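HepC.19480.a.B1 (Helicobacter pylori, PDB 6MTZ) is of unknown function but probably hydrolyses phosphate ester or anhydride bonds, as do other DHH/DHHA1-family phosphoesterases. Local coordinates at residues Q10-S15 / Y51-A56; A23-S28 / I35-A40; Y81-I86 / E112-Y117. One frame throughout, in Å; residues are numbered along the deposited sequence.

Overall arrangement
Interactions 1 and 2 share the edge of the parallel sheet, strands 35-39 and 10-15, and work on its two faces: helix 43-59 packs on one, helix 19-29 on the other. Interaction 2, nested within the chain loop that interaction 1 closes, is buried and largely polar, joined by amide hydrogen bonds. Interaction 1 is partly buried and purely apolar. Strand 10-15 ties them together, for His13 turns from helix 43-59 and hydrogen-bonds Ser28 on helix 19-29. Interaction 3 lies further from the chain's centre and sets a glutamine amide against two aromatic rings, with one indole hydrogen bond. Its helix 76-85 touches helix 43-59 through Leu54; the centres of interactions 1 and 3 are about 15 Å apart.

Interaction 1: Q10-S15 / Y51-A56; sequences QVYHLS and YEILNA
Ala56 N donates to Glu52 O at 2.9 Å, the helical bond that fixes the turn from which Ala56 CB reaches Tyr12; between the two segments themselves everything is apolar. That methyl comes obliquely onto the tyrosine ring near its outer end, with CB 3.7 Å from Tyr12 CE2. At the root of the same side chain, Tyr12 CB rests on Ile53 CG2 at 3.8 Å, so the tyrosine is touched at both ends by residues three apart on one helix. The tyrosine and isoleucine side chains lie side by side and run opposite ways. The two arms of Ile53 divide the work. CG2, anti to the backbone N, meets Tyr12, while CG1 is anti to the carbonyl carbon (chi1 -76°) and carries CD1 on to Leu14 CB, 3.8 Å away. Tyr38 of the neighbouring strand touches both Tyr12 and Ile53, and Ile67 of strand 64-70 packs on Ile53 as well. His13, between the two contacting strand residues, points away and hydrogen-bonds Ser28 and Ser70. Strand 10-15 and this piece of helix run almost exactly antiparallel, at 174°, with axes 9.7 Å apart. Helix 43-59 links strand 35-39 to strand 64-70 and lies over strand 10-15 between them: the beta-alpha-beta crossover of a Rossmann-like alpha/beta domain with strand order 2-1-3-4-5.

Interaction 2: A23-S28 / I35-A40; sequences ACQLVS and IQCYNA
Gln25 points from helix 19-29 toward strand 35-39. Its CB and CG lie alongside the sulfur of Cys37, with CG 4.0 Å from Cys37 SG. The chain stays extended beyond CG (chi2 172°), which carries the amide past the cysteine to the strand backbone. There the two ends of the amide part ways. OE1 accepts from Asn39 ND2 at 2.9 Å, with an N-H...O angle of 153°; the bond lies close to the plane of the asparagine amide, but the donor sits well above the glutamine carbonyl plane, off its lone pairs, and the two amides are nearly perpendicular. NE2 rests on Cys37 CB at 3.5 Å and makes a weak, bent bond to Tyr38 O at 2.9 Å; it also donates to His13 O on the next strand. The glutamine amide thus spans two neighbouring strands, which should fix its rotation. Asn39 is itself held from several quarters: its ND2 also bonds His16 O, and its OD1 takes a hydrogen bond from Arg194 NH2. One turn further along the helix, Ser28 OG touches Ile35 CD1 at 3.3 Å, while its polar partner is His13 ND1. Helix 19-29 is the crossover of the first beta-alpha-beta unit, between strands 10-15 and 35-39. It lies on the face of the sheet opposite helix 43-59, and meets helix 125-136 through Cys24 and helix 190-203 through Ala23.

Interaction 3: Y81-I86 / E112-Y117; sequences YLQDKI and ESFHWY
Phe114 to Tyr117 form a type I beta turn, closed by Tyr117 N to Phe114 O at 3.0 Å, and it turns the side chains of Phe114 and Trp116 toward Gln83 on the helix. Gln83 swings its CG anti to the backbone N (chi1 -169°) and runs out extended, bringing its amide to the edges of both aromatic rings. Trp116 NE1 donates to Gln83 OE1 at 3.0 Å, with an N-H...O angle of 148°. The oxygen lies in the indole plane, whereas the nitrogen stands above the plane of the glutamine carbonyl; amide and indole planes are 78° apart. The same oxygen sits at the rim of the phenylalanine ring, 3.3 Å from Phe114 CD1, while Gln83 NE2 lies 3.5 Å from Phe114 CE1. This lies at the edge of the parallel sheet away from strand 35-39: helix 76-85 leads into strand 95-102, and the 112-117 loop leads into the edge strand 117-119. Within the loop, Phe114 CB and Tyr117 CB lie over one face of the indole, toward its rim, the former 3.5 Å above the ring plane of Trp116. Leu82 approaches the indole obliquely, its CD2 4.2 Å from Trp116 CH2. Ile98 of strand 95-102 touches both Leu82 and Trp116, and Leu74 does the same from the loop before the helix.

Interaction 1: Q10-S15 / Y51-A56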
loop_
_atom_site.group_PDB
_atom_site.type_symbol
_atom_site.label_atom_id
_atom_site.label_comp_id
_atom_site.label_asym_id
_atom_site.label_seq_id
_atom_site.Cartn_x
_atom_site.Cartn_y
_atom_site.Cartn_z
ATOM N N GLN A 10 -12.045 -6.602 -17.068
ATOM C CA GLN A 10 -10.976 -6.512 -16.088
ATOM C C GLN A 10 -10.828 -5.077 -15.612
ATOM O O GLN A 10 -10.640 -4.162 -16.418
ATOM C CB GLN A 10 -9.660 -7.013 -16.679
ATOM C CG GLN A 10 -9.766 -8.415 -17.264
ATOM C CD GLN A 10 -9.999 -9.475 -16.198
ATOM O OE1 GLN A 10 -9.440 -9.393 -15.099
ATOM N NE2 GLN A 10 -10.831 -10.470 -16.515
ATOM N N VAL A 11 -10.900 -4.885 -14.302
ATOM C CA VAL A 11 -10.823 -3.560 -13.706
ATOM C C VAL A 11 -9.458 -3.389 -13.064
ATOM O O VAL A 11 -8.997 -4.263 -12.318
ATOM C CB VAL A 11 -11.945 -3.340 -12.687
ATOM C CG1 VAL A 11 -11.796 -1.972 -12.049
ATOM C CG2 VAL A 11 -13.303 -3.494 -13.379
ATOM N N TYR A 12 -8.811 -2.267 -13.365
ATOM C CA TYR A 12 -7.563 -1.862 -12.732
ATOM C C TYR A 12 -7.827 -0.575 -11.967
ATOM O O TYR A 12 -8.155 0.450 -12.574
ATOM C CB TYR A 12 -6.465 -1.675 -13.784
ATOM C CG TYR A 12 -6.107 -2.978 -14.453
ATOM C CD1 TYR A 12 -6.852 -3.468 -15.522
ATOM C CD2 TYR A 12 -5.038 -3.734 -13.999
ATOM C CE1 TYR A 12 -6.533 -4.672 -16.124
ATOM C CE2 TYR A 12 -4.708 -4.935 -14.594
ATOM C CZ TYR A 12 -5.458 -5.403 -15.655
ATOM O OH TYR A 12 -5.129 -6.609 -16.238
ATOM N N HIS A 13 -7.699 -0.619 -10.635
ATOM C CA HIS A 13 -8.149 0.487 -9.795
ATOM C C HIS A 13 -6.985 1.067 -9.004
ATOM O O HIS A 13 -6.529 0.467 -8.022
ATOM C CB HIS A 13 -9.276 0.050 -8.859
ATOM C CG HIS A 13 -9.868 1.170 -8.061
ATOM N ND1 HIS A 13 -10.856 0.971 -7.119
ATOM C CD2 HIS A 13 -9.606 2.501 -8.057
ATOM C CE1 HIS A 13 -11.174 2.129 -6.568
ATOM N NE2 HIS A 13 -10.430 3.074 -7.121
ATOM N N LEU A 14 -6.560 2.265 -9.394
ATOM C CA LEU A 14 -5.507 3.010 -8.709
ATOM C C LEU A 14 -6.116 4.090 -7.816
ATOM O O LEU A 14 -6.935 4.900 -8.284
ATOM C CB LEU A 14 -4.565 3.642 -9.732
ATOM C CG LEU A 14 -3.632 4.730 -9.203
ATOM C CD1 LEU A 14 -2.643 4.137 -8.181
ATOM C CD2 LEU A 14 -2.923 5.460 -10.366
ATOM N N SER A 15 -5.697 4.120 -6.543
ATOM C CA SER A 15 -6.236 5.074 -5.572
ATOM C C SER A 15 -5.139 5.553 -4.625
ATOM O O SER A 15 -4.029 5.011 -4.591
ATOM C CB SER A 15 -7.397 4.471 -4.759
ATOM O OG SER A 15 -8.134 5.501 -4.120
ATOM N N TYR A 51 2.168 3.190 -15.207
ATOM C CA TYR A 51 2.959 2.314 -16.061
ATOM C C TYR A 51 2.633 0.852 -15.791
ATOM O O TYR A 51 2.442 0.065 -16.725
ATOM C CB TYR A 51 4.450 2.591 -15.854
ATOM C CG TYR A 51 5.358 1.667 -16.625
ATOM C CD1 TYR A 51 5.732 1.960 -17.931
ATOM C CD2 TYR A 51 5.849 0.498 -16.044
ATOM C CE1 TYR A 51 6.571 1.112 -18.643
ATOM C CE2 TYR A 51 6.684 -0.355 -16.748
ATOM C CZ TYR A 51 7.043 -0.043 -18.045
ATOM O OH TYR A 51 7.876 -0.885 -18.746
ATOM N N GLU A 52 2.592 0.465 -14.514
ATOM C CA GLU A 52 2.233 -0.902 -14.142
ATOM C C GLU A 52 0.894 -1.313 -14.733
ATOM O O GLU A 52 0.737 -2.437 -15.220
ATOM C CB GLU A 52 2.145 -1.028 -12.624
ATOM C CG GLU A 52 3.403 -1.364 -11.899
ATOM C CD GLU A 52 3.142 -1.414 -10.400
ATOM O OE1 GLU A 52 3.746 -0.607 -9.664
ATOM O OE2 GLU A 52 2.311 -2.233 -9.962
ATOM N N ILE A 53 -0.098 -0.424 -14.656
ATOM C CA ILE A 53 -1.445 -0.749 -15.120
ATOM C C ILE A 53 -1.464 -0.921 -16.636
ATOM O O ILE A 53 -2.007 -1.906 -17.153
ATOM C CB ILE A 53 -2.441 0.326 -14.645
ATOM C CG1 ILE A 53 -2.745 0.121 -13.159
ATOM C CG2 ILE A 53 -3.722 0.292 -15.473
ATOM C CD1 ILE A 53 -3.468 1.265 -12.497
ATOM N N LEU A 54 -0.845 0.010 -17.370
ATOM C CA LEU A 54 -0.811 -0.103 -18.826
ATOM C C LEU A 54 -0.016 -1.327 -19.261
ATOM O O LEU A 54 -0.345 -1.969 -20.268
ATOM C CB LEU A 54 -0.217 1.164 -19.443
ATOM C CG LEU A 54 -0.993 2.473 -19.282
ATOM C CD1 LEU A 54 -0.133 3.660 -19.670
ATOM C CD2 LEU A 54 -2.240 2.440 -20.122
ATOM N N ASN A 55 1.037 -1.666 -18.515
ATOM C CA ASN A 55 1.811 -2.864 -18.822
ATOM C C ASN A 55 0.958 -4.109 -18.641
ATOM O O ASN A 55 0.917 -4.980 -19.516
ATOM C CB ASN A 55 3.055 -2.924 -17.933
ATOM C CG ASN A 55 4.062 -3.953 -18.394
ATOM O OD1 ASN A 55 3.762 -4.817 -19.220
ATOM N ND2 ASN A 55 5.275 -3.865 -17.857
ATOM N N ALA A 56 0.256 -4.204 -17.507
ATOM C CA ALA A 56 -0.616 -5.351 -17.272
ATOM C C ALA A 56 -1.688 -5.470 -18.353
ATOM O O ALA A 56 -2.020 -6.578 -18.787
ATOM C CB ALA A 56 -1.257 -5.249 -15.886
#

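Interaction 2: A23-S28 / I35-A40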
loop_
_atom_site.group_PDB
_atom_site.type_symbol
_atom_site.label_atom_id
_atom_site.label_comp_id
_atom_site.label_asym_id
_atom_site.label_seq_id
_atom_site.Cartn_x
_atom_site.Cartn_y
_atom_site.Cartn_z
ATOM N N ALA A 23 -10.907 3.523 1.107
ATOM C CA ALA A 23 -12.353 3.302 1.039
ATOM C C ALA A 23 -12.868 3.250 -0.405
ATOM O O ALA A 23 -13.833 2.527 -0.698
ATOM C CB ALA A 23 -13.065 4.401 1.830
ATOM N N CYS A 24 -12.255 4.012 -1.320
ATOM C CA CYS A 24 -12.615 3.886 -2.733
ATOM C C CYS A 24 -12.512 2.438 -3.181
ATOM O O CYS A 24 -13.337 1.956 -3.958
ATOM C CB CYS A 24 -11.708 4.771 -3.599
ATOM S SG CYS A 24 -12.019 6.532 -3.388
ATOM N N GLN A 25 -11.494 1.730 -2.702
ATOM C CA GLN A 25 -11.246 0.369 -3.152
ATOM C C GLN A 25 -12.078 -0.660 -2.404
ATOM O O GLN A 25 -12.393 -1.712 -2.972
ATOM C CB GLN A 25 -9.760 0.059 -3.014
ATOM C CG GLN A 25 -8.939 0.892 -3.981
ATOM C CD GLN A 25 -7.456 0.768 -3.756
ATOM O OE1 GLN A 25 -6.988 0.672 -2.618
ATOM N NE2 GLN A 25 -6.700 0.784 -4.843
ATOM N N LEU A 26 -12.446 -0.388 -1.145
ATOM C CA LEU A 26 -13.509 -1.176 -0.527
ATOM C C LEU A 26 -14.768 -1.096 -1.372
ATOM O O LEU A 26 -15.426 -2.114 -1.634
ATOM C CB LEU A 26 -13.791 -0.685 0.895
ATOM C CG LEU A 26 -14.839 -1.452 1.721
ATOM C CD1 LEU A 26 -14.545 -1.315 3.200
ATOM C CD2 LEU A 26 -16.254 -0.966 1.468
ATOM N N VAL A 27 -15.108 0.109 -1.819
ATOM C CA VAL A 27 -16.328 0.289 -2.592
ATOM C C VAL A 27 -16.222 -0.460 -3.909
ATOM O O VAL A 27 -17.111 -1.241 -4.267
ATOM C CB VAL A 27 -16.608 1.785 -2.806
ATOM C CG1 VAL A 27 -17.635 1.980 -3.932
ATOM C CG2 VAL A 27 -17.093 2.434 -1.498
ATOM N N SER A 28 -15.114 -0.268 -4.637
ATOM C CA SER A 28 -15.010 -0.876 -5.961
ATOM C C SER A 28 -14.994 -2.390 -5.881
ATOM O O SER A 28 -15.498 -3.053 -6.792
ATOM C CB SER A 28 -13.771 -0.385 -6.707
ATOM O OG SER A 28 -12.578 -0.831 -6.097
ATOM N N ILE A 35 -10.875 -7.597 -10.456
ATOM C CA ILE A 35 -10.288 -6.295 -10.146
ATOM C C ILE A 35 -8.911 -6.473 -9.514
ATOM O O ILE A 35 -8.720 -7.308 -8.626
ATOM C CB ILE A 35 -11.199 -5.467 -9.216
ATOM C CG1 ILE A 35 -10.558 -4.112 -8.904
ATOM C CG2 ILE A 35 -11.510 -6.228 -7.938
ATOM C CD1 ILE A 35 -11.529 -3.092 -8.282
ATOM N N GLN A 36 -7.950 -5.676 -9.980
ATOM C CA GLN A 36 -6.635 -5.549 -9.368
ATOM C C GLN A 36 -6.456 -4.110 -8.901
ATOM O O GLN A 36 -6.681 -3.170 -9.674
ATOM C CB GLN A 36 -5.527 -5.933 -10.358
ATOM C CG GLN A 36 -4.106 -5.676 -9.841
ATOM C CD GLN A 36 -3.764 -6.526 -8.630
ATOM O OE1 GLN A 36 -3.653 -7.747 -8.732
ATOM N NE2 GLN A 36 -3.605 -5.881 -7.473
ATOM N N CYS A 37 -6.055 -3.935 -7.644
ATOM C CA CYS A 37 -5.931 -2.614 -7.056
ATOM C C CYS A 37 -4.470 -2.184 -6.955
ATOM O O CYS A 37 -3.553 -3.003 -6.889
ATOM C CB CYS A 37 -6.570 -2.569 -5.669
ATOM S SG CYS A 37 -8.346 -2.706 -5.658
ATOM N N TYR A 38 -4.278 -0.869 -6.920
ATOM C CA TYR A 38 -2.970 -0.237 -6.851
ATOM C C TYR A 38 -3.114 1.019 -6.012
ATOM O O TYR A 38 -4.170 1.662 -6.016
ATOM C CB TYR A 38 -2.445 0.154 -8.244
ATOM C CG TYR A 38 -2.383 -0.964 -9.263
ATOM C CD1 TYR A 38 -3.529 -1.384 -9.928
ATOM C CD2 TYR A 38 -1.174 -1.576 -9.590
ATOM C CE1 TYR A 38 -3.483 -2.390 -10.866
ATOM C CE2 TYR A 38 -1.121 -2.587 -10.538
ATOM C CZ TYR A 38 -2.288 -2.985 -11.171
ATOM O OH TYR A 38 -2.278 -3.982 -12.119
ATOM N N ASN A 39 -2.045 1.389 -5.312
ATOM C CA ASN A 39 -2.090 2.587 -4.490
ATOM C C ASN A 39 -0.821 3.395 -4.676
ATOM O O ASN A 39 0.250 2.854 -4.964
ATOM C CB ASN A 39 -2.300 2.255 -3.013
ATOM C CG ASN A 39 -3.619 1.526 -2.775
ATOM O OD1 ASN A 39 -3.731 0.321 -3.027
ATOM N ND2 ASN A 39 -4.620 2.252 -2.304
ATOM N N ALA A 40 -0.963 4.705 -4.494
ATOM C CA ALA A 40 0.132 5.636 -4.681
ATOM C C ALA A 40 -0.062 6.793 -3.719
ATOM O O ALA A 40 -1.194 7.204 -3.454
ATOM C CB ALA A 40 0.192 6.130 -6.137
#

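Interaction 3: Y81-I86 / E112-Y117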
loop_
_atom_site.group_PDB
_atom_site.type_symbol
_atom_site.label_atom_id
_atom_site.label_comp_id
_atom_site.label_asym_id
_atom_site.label_seq_id
_atom_site.Cartn_x
_atom_site.Cartn_y
_atom_site.Cartn_z
ATOM N N TYR A 81 -0.111 11.325 -21.054
ATOM C CA TYR A 81 0.515 10.021 -21.254
ATOM C C TYR A 81 -0.519 8.909 -21.197
ATOM O O TYR A 81 -0.509 7.994 -22.028
ATOM C CB TYR A 81 1.604 9.799 -20.204
ATOM C CG TYR A 81 2.219 8.410 -20.206
ATOM C CD1 TYR A 81 3.229 8.072 -21.104
ATOM C CD2 TYR A 81 1.806 7.446 -19.296
ATOM C CE1 TYR A 81 3.799 6.807 -21.101
ATOM C CE2 TYR A 81 2.372 6.179 -19.285
ATOM C CZ TYR A 81 3.366 5.866 -20.190
ATOM O OH TYR A 81 3.927 4.606 -20.177
ATOM N N LEU A 82 -1.421 8.982 -20.223
ATOM C CA LEU A 82 -2.476 7.984 -20.093
ATOM C C LEU A 82 -3.344 7.937 -21.343
ATOM O O LEU A 82 -3.546 6.874 -21.942
ATOM C CB LEU A 82 -3.315 8.311 -18.869
ATOM C CG LEU A 82 -4.225 7.263 -18.257
ATOM C CD1 LEU A 82 -3.563 5.903 -18.252
ATOM C CD2 LEU A 82 -4.515 7.721 -16.845
ATOM N N GLN A 83 -3.853 9.094 -21.761
ATOM C CA GLN A 83 -4.695 9.137 -22.947
ATOM C C GLN A 83 -3.951 8.625 -24.177
ATOM O O GLN A 83 -4.472 7.793 -24.930
ATOM C CB GLN A 83 -5.200 10.556 -23.168
ATOM C CG GLN A 83 -6.286 10.630 -24.210
ATOM C CD GLN A 83 -7.000 11.953 -24.191
ATOM O OE1 GLN A 83 -8.090 12.074 -23.625
ATOM N NE2 GLN A 83 -6.388 12.964 -24.802
ATOM N N ASP A 84 -2.720 9.097 -24.391
ATOM C CA ASP A 84 -1.994 8.705 -25.595
ATOM C C ASP A 84 -1.626 7.228 -25.570
ATOM O O ASP A 84 -1.689 6.552 -26.603
ATOM C CB ASP A 84 -0.734 9.555 -25.767
ATOM C CG ASP A 84 -1.027 11.042 -25.814
ATOM O OD1 ASP A 84 -0.194 11.824 -25.308
ATOM O OD2 ASP A 84 -2.093 11.429 -26.339
ATOM N N LYS A 85 -1.248 6.704 -24.402
ATOM C CA LYS A 85 -0.690 5.355 -24.354
ATOM C C LYS A 85 -1.725 4.301 -24.740
ATOM O O LYS A 85 -1.388 3.319 -25.412
ATOM C CB LYS A 85 -0.106 5.065 -22.967
ATOM N N ILE A 86 -2.993 4.493 -24.354
ATOM C CA ILE A 86 -4.018 3.484 -24.636
ATOM C C ILE A 86 -4.530 3.524 -26.064
ATOM O O ILE A 86 -5.451 2.767 -26.397
ATOM C CB ILE A 86 -5.268 3.590 -23.738
ATOM C CG1 ILE A 86 -5.987 4.917 -23.963
ATOM C CG2 ILE A 86 -4.909 3.441 -22.280
ATOM C CD1 ILE A 86 -7.247 5.049 -23.128
ATOM N N GLU A 112 -10.560 19.987 -16.997
ATOM C CA GLU A 112 -11.275 20.526 -18.150
ATOM C C GLU A 112 -10.537 20.299 -19.474
ATOM O O GLU A 112 -10.974 20.811 -20.506
ATOM C CB GLU A 112 -11.557 22.017 -17.943
ATOM C CG GLU A 112 -10.358 22.817 -17.477
ATOM C CD GLU A 112 -10.735 24.217 -17.024
ATOM O OE1 GLU A 112 -9.886 25.133 -17.152
ATOM O OE2 GLU A 112 -11.876 24.389 -16.537
ATOM N N SER A 113 -9.438 19.543 -19.475
ATOM C CA SER A 113 -8.793 19.132 -20.715
ATOM C C SER A 113 -9.078 17.684 -21.088
ATOM O O SER A 113 -8.690 17.258 -22.176
ATOM C CB SER A 113 -7.273 19.327 -20.621
ATOM O OG SER A 113 -6.950 20.685 -20.405
ATOM N N PHE A 114 -9.720 16.909 -20.216
ATOM C CA PHE A 114 -9.930 15.493 -20.487
ATOM C C PHE A 114 -11.338 15.102 -20.067
ATOM O O PHE A 114 -11.724 15.295 -18.905
ATOM C CB PHE A 114 -8.874 14.637 -19.779
ATOM C CG PHE A 114 -7.470 14.906 -20.260
ATOM C CD1 PHE A 114 -6.927 14.173 -21.304
ATOM C CD2 PHE A 114 -6.708 15.913 -19.690
ATOM C CE1 PHE A 114 -5.642 14.429 -21.762
ATOM C CE2 PHE A 114 -5.419 16.173 -20.139
ATOM C CZ PHE A 114 -4.888 15.432 -21.176
ATOM N N HIS A 115 -12.098 14.555 -21.023
ATOM C CA HIS A 115 -13.488 14.199 -20.767
ATOM C C HIS A 115 -13.606 13.112 -19.705
ATOM O O HIS A 115 -14.609 13.070 -18.982
ATOM C CB HIS A 115 -14.160 13.768 -22.070
ATOM C CG HIS A 115 -14.281 14.871 -23.075
ATOM N ND1 HIS A 115 -14.820 16.104 -22.768
ATOM C CD2 HIS A 115 -13.935 14.930 -24.385
ATOM C CE1 HIS A 115 -14.796 16.874 -23.840
ATOM N NE2 HIS A 115 -14.264 16.185 -24.835
ATOM N N TRP A 116 -12.588 12.245 -19.582
ATOM C CA TRP A 116 -12.562 11.154 -18.615
ATOM C C TRP A 116 -12.108 11.601 -17.235
ATOM O O TRP A 116 -12.102 10.777 -16.313
ATOM C CB TRP A 116 -11.635 10.020 -19.088
ATOM C CG TRP A 116 -10.263 10.490 -19.542
ATOM C CD1 TRP A 116 -9.883 10.790 -20.820
ATOM C CD2 TRP A 116 -9.106 10.707 -18.721
ATOM N NE1 TRP A 116 -8.567 11.183 -20.846
ATOM C CE2 TRP A 116 -8.064 11.137 -19.573
ATOM C CE3 TRP A 116 -8.847 10.578 -17.351
ATOM C CZ2 TRP A 116 -6.791 11.447 -19.099
ATOM C CZ3 TRP A 116 -7.578 10.887 -16.882
ATOM C CH2 TRP A 116 -6.568 11.308 -17.751
ATOM N N TYR A 117 -11.716 12.864 -17.068
ATOM C CA TYR A 117 -11.183 13.360 -15.801
ATOM C C TYR A 117 -12.283 14.167 -15.115
ATOM O O TYR A 117 -12.644 15.255 -15.577
ATOM C CB TYR A 117 -9.929 14.191 -16.058
ATOM C CG TYR A 117 -9.068 14.559 -14.862
ATOM C CD1 TYR A 117 -9.597 15.240 -13.771
ATOM C CD2 TYR A 117 -7.703 14.283 -14.861
ATOM C CE1 TYR A 117 -8.804 15.610 -12.701
ATOM C CE2 TYR A 117 -6.900 14.637 -13.781
ATOM C CZ TYR A 117 -7.457 15.303 -12.709
ATOM O OH TYR A 117 -6.676 15.677 -11.641
#